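Local atomic coordinates of dextranase (Pseudarthrobacter oxydans, PDB entry 6NZS), a protein that catalyses the endohydrolysis of alpha-1,6-glucosidic linkages in dextran. Residues 316-327 and 342-353. Numbering follows the deposited sequence.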
ATOM      1  N   LEU A 316      -2.519 -13.393  -0.925  1.00 13.55           N
ATOM      2  CA  LEU A 316      -3.181 -14.013   0.215  1.00 13.88           C
ATOM      3  C   LEU A 316      -4.672 -14.080  -0.072  1.00 12.16           C
ATOM      4  O   LEU A 316      -5.287 -13.069  -0.427  1.00 13.17           O
ATOM      5  CB  LEU A 316      -2.946 -13.197   1.489  1.00 13.89           C
ATOM      6  CG  LEU A 316      -1.506 -13.123   1.993  1.00 16.41           C
ATOM      7  CD1 LEU A 316      -1.414 -12.085   3.100  1.00 19.24           C
ATOM      8  CD2 LEU A 316      -1.011 -14.481   2.463  1.00 13.26           C
ATOM      9  N   GLN A 317      -5.258 -15.266   0.102  1.00 14.25           N
ATOM     10  CA  GLN A 317      -6.685 -15.439  -0.135  1.00 13.97           C
ATOM     11  C   GLN A 317      -7.264 -16.360   0.926  1.00 13.60           C
ATOM     12  O   GLN A 317      -6.625 -17.341   1.317  1.00 14.14           O
ATOM     13  CB  GLN A 317      -6.966 -16.012  -1.530  1.00 16.44           C
ATOM     14  CG  GLN A 317      -8.432 -16.393  -1.742  1.00 16.26           C
ATOM     15  CD  GLN A 317      -8.774 -16.608  -3.196  1.00 20.23           C
ATOM     16  OE1 GLN A 317      -8.046 -16.170  -4.087  1.00 21.22           O
ATOM     17  NE2 GLN A 317      -9.892 -17.288  -3.449  1.00 18.78           N
ATOM     18  N   PHE A 318      -8.469 -16.032   1.387  1.00 14.19           N
ATOM     19  CA  PHE A 318      -9.155 -16.791   2.417  1.00 14.51           C
ATOM     20  C   PHE A 318     -10.592 -17.050   2.003  1.00 14.72           C
ATOM     21  O   PHE A 318     -11.151 -16.361   1.147  1.00 14.50           O
ATOM     22  CB  PHE A 318      -9.159 -16.031   3.739  1.00 15.99           C
ATOM     23  CG  PHE A 318      -7.801 -15.878   4.334  1.00 14.94           C
ATOM     24  CD1 PHE A 318      -6.965 -14.838   3.945  1.00 14.23           C
ATOM     25  CD2 PHE A 318      -7.348 -16.787   5.265  1.00 14.87           C
ATOM     26  CE1 PHE A 318      -5.701 -14.713   4.497  1.00 14.77           C
ATOM     27  CE2 PHE A 318      -6.098 -16.666   5.817  1.00 14.57           C
ATOM     28  CZ  PHE A 318      -5.268 -15.633   5.436  1.00 14.72           C
ATOM     29  N   ALA A 319     -11.180 -18.062   2.636  1.00 14.82           N
ATOM     30  CA  ALA A 319     -12.586 -18.404   2.468  1.00 15.45           C
ATOM     31  C   ALA A 319     -13.284 -18.221   3.805  1.00 14.04           C
ATOM     32  O   ALA A 319     -12.788 -18.689   4.835  1.00 15.04           O
ATOM     33  CB  ALA A 319     -12.732 -19.853   1.997  1.00 16.55           C
ATOM     34  N   SER A 320     -14.426 -17.536   3.791  1.00 15.58           N
ATOM     35  CA  SER A 320     -15.181 -17.238   5.001  1.00 15.21           C
ATOM     36  C   SER A 320     -16.465 -18.062   5.010  1.00 15.62           C
ATOM     37  O   SER A 320     -17.288 -17.940   4.095  1.00 16.20           O
ATOM     38  CB  SER A 320     -15.520 -15.748   5.090  1.00 14.25           C
ATOM     39  OG  SER A 320     -16.309 -15.479   6.245  1.00 14.85           O
ATOM     40  N   ALA A 321     -16.626 -18.887   6.044  1.00 16.14           N
ATOM     41  CA  ALA A 321     -17.865 -19.613   6.262  1.00 17.28           C
ATOM     42  C   ALA A 321     -18.897 -18.677   6.878  1.00 19.67           C
ATOM     43  O   ALA A 321     -18.593 -17.552   7.274  1.00 17.56           O
ATOM     44  CB  ALA A 321     -17.620 -20.793   7.203  1.00 19.06           C
ATOM     45  N   ASP A 322     -20.146 -19.142   6.954  1.00 19.19           N
ATOM     46  CA  ASP A 322     -21.147 -18.351   7.663  1.00 17.98           C
ATOM     47  C   ASP A 322     -20.742 -18.125   9.115  1.00 17.35           C
ATOM     48  O   ASP A 322     -21.005 -17.055   9.679  1.00 20.10           O
ATOM     49  CB  ASP A 322     -22.514 -19.032   7.586  1.00 18.51           C
ATOM     50  CG  ASP A 322     -23.238 -18.733   6.295  1.00 26.22           C
ATOM     51  OD1 ASP A 322     -22.919 -17.714   5.647  1.00 23.41           O
ATOM     52  OD2 ASP A 322     -24.134 -19.518   5.924  1.00 28.29           O
ATOM     53  N   ALA A 323     -20.096 -19.114   9.734  1.00 17.67           N
ATOM     54  CA  ALA A 323     -19.665 -18.985  11.119  1.00 19.01           C
ATOM     55  C   ALA A 323     -18.691 -17.820  11.277  1.00 18.35           C
ATOM     56  O   ALA A 323     -17.952 -17.466  10.350  1.00 18.43           O
ATOM     57  CB  ALA A 323     -18.983 -20.276  11.584  1.00 22.14           C
ATOM     58  N   GLU A 324     -18.713 -17.223  12.467  1.00 18.13           N
ATOM     59  CA  GLU A 324     -17.805 -16.133  12.801  1.00 17.00           C
ATOM     60  C   GLU A 324     -16.369 -16.640  12.824  1.00 19.15           C
ATOM     61  O   GLU A 324     -16.070 -17.672  13.434  1.00 20.52           O
ATOM     62  CB  GLU A 324     -18.171 -15.559  14.170  1.00 20.47           C
ATOM     63  CG  GLU A 324     -17.191 -14.519  14.707  1.00 25.71           C
ATOM     64  CD  GLU A 324     -17.519 -14.079  16.127  1.00 33.84           C
ATOM     65  OE1 GLU A 324     -16.751 -14.420  17.051  1.00 39.12           O
ATOM     66  OE2 GLU A 324     -18.545 -13.391  16.319  1.00 40.23           O
ATOM     67  N   GLN A 325     -15.469 -15.898  12.175  1.00 15.26           N
ATOM     68  CA  GLN A 325     -14.074 -16.293  12.072  1.00 15.62           C
ATOM     69  C   GLN A 325     -13.205 -15.058  12.241  1.00 14.43           C
ATOM     70  O   GLN A 325     -13.661 -13.929  12.049  1.00 15.82           O
ATOM     71  CB  GLN A 325     -13.776 -16.923  10.710  1.00 15.02           C
ATOM     72  CG  GLN A 325     -14.490 -18.251  10.453  1.00 15.30           C
ATOM     73  CD  GLN A 325     -14.477 -18.625   8.988  1.00 14.18           C
ATOM     74  OE1 GLN A 325     -15.147 -18.000   8.167  1.00 14.76           O
ATOM     75  NE2 GLN A 325     -13.682 -19.633   8.640  1.00 17.68           N
ATOM     76  N   LYS A 326     -11.943 -15.289  12.583  1.00 12.94           N
ATOM     77  CA  LYS A 326     -10.980 -14.212  12.761  1.00 12.27           C
ATOM     78  C   LYS A 326      -9.699 -14.540  12.014  1.00 14.00           C
ATOM     79  O   LYS A 326      -9.332 -15.707  11.859  1.00 12.40           O
ATOM     80  CB  LYS A 326     -10.647 -14.009  14.236  1.00 15.58           C
ATOM     81  CG  LYS A 326     -11.849 -13.610  15.083  1.00 20.20           C
ATOM     82  CD  LYS A 326     -11.492 -13.604  16.559  1.00 24.03           C
ATOM     83  CE  LYS A 326     -11.216 -12.203  17.054  1.00 32.34           C
ATOM     84  NZ  LYS A 326     -11.858 -11.952  18.375  1.00 38.39           N
ATOM     85  N   LEU A 327      -9.026 -13.490  11.544  1.00 13.27           N
ATOM     86  CA  LEU A 327      -7.693 -13.602  10.965  1.00 11.38           C
ATOM     87  C   LEU A 327      -6.806 -12.558  11.619  1.00 11.69           C
ATOM     88  O   LEU A 327      -7.176 -11.382  11.653  1.00 12.11           O
ATOM     89  CB  LEU A 327      -7.724 -13.331   9.458  1.00 12.94           C
ATOM     90  CG  LEU A 327      -6.368 -13.020   8.809  1.00 11.48           C
ATOM     91  CD1 LEU A 327      -5.494 -14.268   8.803  1.00 11.99           C
ATOM     92  CD2 LEU A 327      -6.553 -12.501   7.394  1.00 13.29           C
ATOM     93  N   PHE A 342      -4.907  -9.161  -1.745  1.00 12.68           N
ATOM     94  CA  PHE A 342      -5.623  -9.797  -0.645  1.00 13.49           C
ATOM     95  C   PHE A 342      -7.105  -9.853  -0.977  1.00 13.12           C
ATOM     96  O   PHE A 342      -7.678  -8.851  -1.409  1.00 14.06           O
ATOM     97  CB  PHE A 342      -5.403  -8.964   0.633  1.00 12.96           C
ATOM     98  CG  PHE A 342      -6.080  -9.533   1.841  1.00 11.53           C
ATOM     99  CD1 PHE A 342      -7.398  -9.213   2.127  1.00 13.38           C
ATOM    100  CD2 PHE A 342      -5.405 -10.403   2.678  1.00 14.43           C
ATOM    101  CE1 PHE A 342      -8.036  -9.758   3.225  1.00 15.54           C
ATOM    102  CE2 PHE A 342      -6.044 -10.950   3.785  1.00 13.09           C
ATOM    103  CZ  PHE A 342      -7.348 -10.622   4.054  1.00 14.11           C
ATOM    104  N   VAL A 343      -7.736 -11.007  -0.736  1.00 14.64           N
ATOM    105  CA  VAL A 343      -9.178 -11.137  -0.924  1.00 15.97           C
ATOM    106  C   VAL A 343      -9.725 -12.228  -0.015  1.00 14.46           C
ATOM    107  O   VAL A 343      -9.027 -13.179   0.347  1.00 15.45           O
ATOM    108  CB  VAL A 343      -9.577 -11.399  -2.397  1.00 16.95           C
ATOM    109  CG1 VAL A 343      -9.320 -12.855  -2.780  1.00 19.57           C
ATOM    110  CG2 VAL A 343     -11.042 -11.032  -2.644  1.00 17.40           C
ATOM    111  N   VAL A 344     -10.983 -12.057   0.373  1.00 15.04           N
ATOM    112  CA  VAL A 344     -11.745 -13.062   1.094  1.00 15.00           C
ATOM    113  C   VAL A 344     -13.031 -13.270   0.314  1.00 16.30           C
ATOM    114  O   VAL A 344     -13.696 -12.297  -0.058  1.00 16.54           O
ATOM    115  CB  VAL A 344     -12.076 -12.603   2.526  1.00 14.32           C
ATOM    116  CG1 VAL A 344     -12.938 -13.649   3.235  1.00 16.79           C
ATOM    117  CG2 VAL A 344     -10.803 -12.315   3.306  1.00 16.81           C
ATOM    118  N   TYR A 345     -13.370 -14.525   0.045  1.00 17.85           N
ATOM    119  CA  TYR A 345     -14.644 -14.865  -0.565  1.00 18.32           C
ATOM    120  C   TYR A 345     -15.450 -15.698   0.417  1.00 17.20           C
ATOM    121  O   TYR A 345     -14.888 -16.409   1.252  1.00 16.95           O
ATOM    122  CB  TYR A 345     -14.448 -15.662  -1.846  1.00 18.50           C
ATOM    123  CG  TYR A 345     -13.882 -14.851  -2.984  1.00 22.62           C
ATOM    124  CD1 TYR A 345     -14.539 -13.720  -3.451  1.00 29.93           C
ATOM    125  CD2 TYR A 345     -12.695 -15.216  -3.592  1.00 22.81           C
ATOM    126  CE1 TYR A 345     -14.018 -12.974  -4.496  1.00 28.99           C
ATOM    127  CE2 TYR A 345     -12.168 -14.481  -4.636  1.00 25.66           C
ATOM    128  CZ  TYR A 345     -12.834 -13.364  -5.081  1.00 28.15           C
ATOM    129  OH  TYR A 345     -12.311 -12.633  -6.124  1.00 35.39           O
ATOM    130  N   GLY A 346     -16.775 -15.609   0.302  1.00 19.50           N
ATOM    131  CA  GLY A 346     -17.684 -16.287   1.203  1.00 18.97           C
ATOM    132  C   GLY A 346     -18.576 -15.288   1.919  1.00 16.83           C
ATOM    133  O   GLY A 346     -19.071 -14.328   1.316  1.00 20.75           O
ATOM    134  N   ASN A 347     -18.777 -15.513   3.209  1.00 15.01           N
ATOM    135  CA  ASN A 347     -19.559 -14.576   4.005  1.00 16.01           C
ATOM    136  C   ASN A 347     -18.657 -13.405   4.371  1.00 15.90           C
ATOM    137  O   ASN A 347     -17.835 -13.498   5.286  1.00 16.34           O
ATOM    138  CB  ASN A 347     -20.145 -15.248   5.240  1.00 16.93           C
ATOM    139  CG  ASN A 347     -21.158 -14.366   5.940  1.00 18.14           C
ATOM    140  OD1 ASN A 347     -20.981 -13.148   6.027  1.00 17.90           O
ATOM    141  ND2 ASN A 347     -22.234 -14.970   6.431  1.00 19.24           N
ATOM    142  N   GLU A 348     -18.839 -12.286   3.670  1.00 15.81           N
ATOM    143  CA  GLU A 348     -18.014 -11.104   3.893  1.00 15.20           C
ATOM    144  C   GLU A 348     -18.334 -10.380   5.194  1.00 17.97           C
ATOM    145  O   GLU A 348     -17.623  -9.427   5.540  1.00 15.98           O
ATOM    146  CB  GLU A 348     -18.131 -10.164   2.690  1.00 17.48           C
ATOM    147  CG  GLU A 348     -17.711 -10.829   1.381  1.00 21.64           C
ATOM    148  CD  GLU A 348     -17.746  -9.895   0.176  1.00 27.69           C
ATOM    149  OE1 GLU A 348     -18.221  -8.749   0.307  1.00 30.13           O
ATOM    150  OE2 GLU A 348     -17.304 -10.321  -0.912  1.00 35.53           O
ATOM    151  N   GLN A 349     -19.358 -10.802   5.934  1.00 15.19           N
ATOM    152  CA  GLN A 349     -19.714 -10.162   7.190  1.00 15.22           C
ATOM    153  C   GLN A 349     -19.240 -10.932   8.419  1.00 14.07           C
ATOM    154  O   GLN A 349     -19.428 -10.449   9.538  1.00 16.60           O
ATOM    155  CB  GLN A 349     -21.231  -9.936   7.262  1.00 17.50           C
ATOM    156  CG  GLN A 349     -21.755  -8.936   6.237  1.00 20.48           C
ATOM    157  CD  GLN A 349     -23.177  -8.483   6.541  1.00 29.42           C
ATOM    158  OE1 GLN A 349     -23.576  -8.378   7.702  1.00 37.13           O
ATOM    159  NE2 GLN A 349     -23.949  -8.215   5.491  1.00 38.15           N
ATOM    160  N   THR A 350     -18.616 -12.099   8.249  1.00 14.78           N
ATOM    161  CA  THR A 350     -18.225 -12.926   9.391  1.00 15.45           C
ATOM    162  C   THR A 350     -16.760 -13.338   9.314  1.00 15.44           C
ATOM    163  O   THR A 350     -16.382 -14.439   9.717  1.00 15.07           O
ATOM    164  CB  THR A 350     -19.129 -14.150   9.535  1.00 15.15           C
ATOM    165  OG1 THR A 350     -18.986 -14.979   8.385  1.00 15.50           O
ATOM    166  CG2 THR A 350     -20.598 -13.731   9.679  1.00 18.31           C
ATOM    167  N   PHE A 351     -15.899 -12.452   8.816  1.00 13.10           N
ATOM    168  CA  PHE A 351     -14.464 -12.728   8.694  1.00 14.05           C
ATOM    169  C   PHE A 351     -13.719 -11.501   9.210  1.00 13.83           C
ATOM    170  O   PHE A 351     -13.423 -10.568   8.457  1.00 13.96           O
ATOM    171  CB  PHE A 351     -14.084 -13.068   7.257  1.00 12.73           C
ATOM    172  CG  PHE A 351     -12.748 -13.735   7.140  1.00 12.97           C
ATOM    173  CD1 PHE A 351     -12.626 -15.109   7.301  1.00 13.99           C
ATOM    174  CD2 PHE A 351     -11.607 -12.987   6.877  1.00 13.86           C
ATOM    175  CE1 PHE A 351     -11.393 -15.725   7.206  1.00 15.12           C
ATOM    176  CE2 PHE A 351     -10.372 -13.596   6.776  1.00 16.09           C
ATOM    177  CZ  PHE A 351     -10.261 -14.963   6.939  1.00 16.35           C
ATOM    178  N   HIS A 352     -13.392 -11.508  10.492  1.00 12.07           N
ATOM    179  CA  HIS A 352     -12.964 -10.303  11.191  1.00 11.91           C
ATOM    180  C   HIS A 352     -11.449 -10.251  11.267  1.00 12.68           C
ATOM    181  O   HIS A 352     -10.821 -11.113  11.891  1.00 14.41           O
ATOM    182  CB  HIS A 352     -13.615 -10.257  12.570  1.00 15.57           C
ATOM    183  CG  HIS A 352     -15.099 -10.441  12.507  1.00 15.47           C
ATOM    184  ND1 HIS A 352     -15.922  -9.574  11.819  1.00 15.58           N
ATOM    185  CD2 HIS A 352     -15.903 -11.417  12.992  1.00 17.18           C
ATOM    186  CE1 HIS A 352     -17.172  -9.998  11.903  1.00 18.28           C
ATOM    187  NE2 HIS A 352     -17.188 -11.114  12.608  1.00 17.48           N
ATOM    188  N   MET A 353     -10.869  -9.225  10.648  1.00 10.94           N
ATOM    189  CA  MET A 353      -9.425  -9.144  10.468  1.00 10.61           C
ATOM    190  C   MET A 353      -8.794  -8.218  11.493  1.00 10.73           C
ATOM    191  O   MET A 353      -9.346  -7.166  11.831  1.00 12.80           O
ATOM    192  CB  MET A 353      -9.107  -8.633   9.063  1.00 11.63           C
ATOM    193  CG  MET A 353      -9.665  -9.533   7.981  1.00 13.16           C
ATOM    194  SD  MET A 353      -9.720  -8.729   6.378  1.00 13.20           S
ATOM    195  CE  MET A 353      -8.026  -8.142   6.260  1.00 15.54           C
TER
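Phe351 and Phe318 meet between two successive coils of the parallel beta-solenoid, with Phe351 CZ 3.5 Å from Phe318 CB and the ring planes 42° apart. Phe351 CG lies anti to the backbone N (chi1 -163°), which carries the ring inward, where Val344 CG1 lies over one face, toward its rim, and Leu327 CB packs against CE2. Phe342 completes the aromatic cluster, its CE2 3.8 Å from Phe318 CE1, while Leu327 CD2 reaches its edge in plane. Flat rings and a branched leucine suit this buried interior; an alanine in place of Phe351 would probably open a gap beside Phe318 and Leu327. At the bend, small polar residues tie the coils: Ser320 OG donates to Asn347 O at 2.7 Å, and Asn347 ND2 gives Asp322 OD1 a 2.9 Å bond, the carboxylate and amide planes nearly perpendicular. Asn347 OD1 accepts from Gln349 N in an Asx turn, which steadies that amide. On the outer side Gln317 NE2 touches the edge of Tyr345 at CD2. Parallel bridges join strand 316-320 to 342-346 and 325-327 to 351-353; the preceding coil adds Phe268, stacked on Phe318, and strand 275-279, while Lys375 O of the next binds His352 ND1.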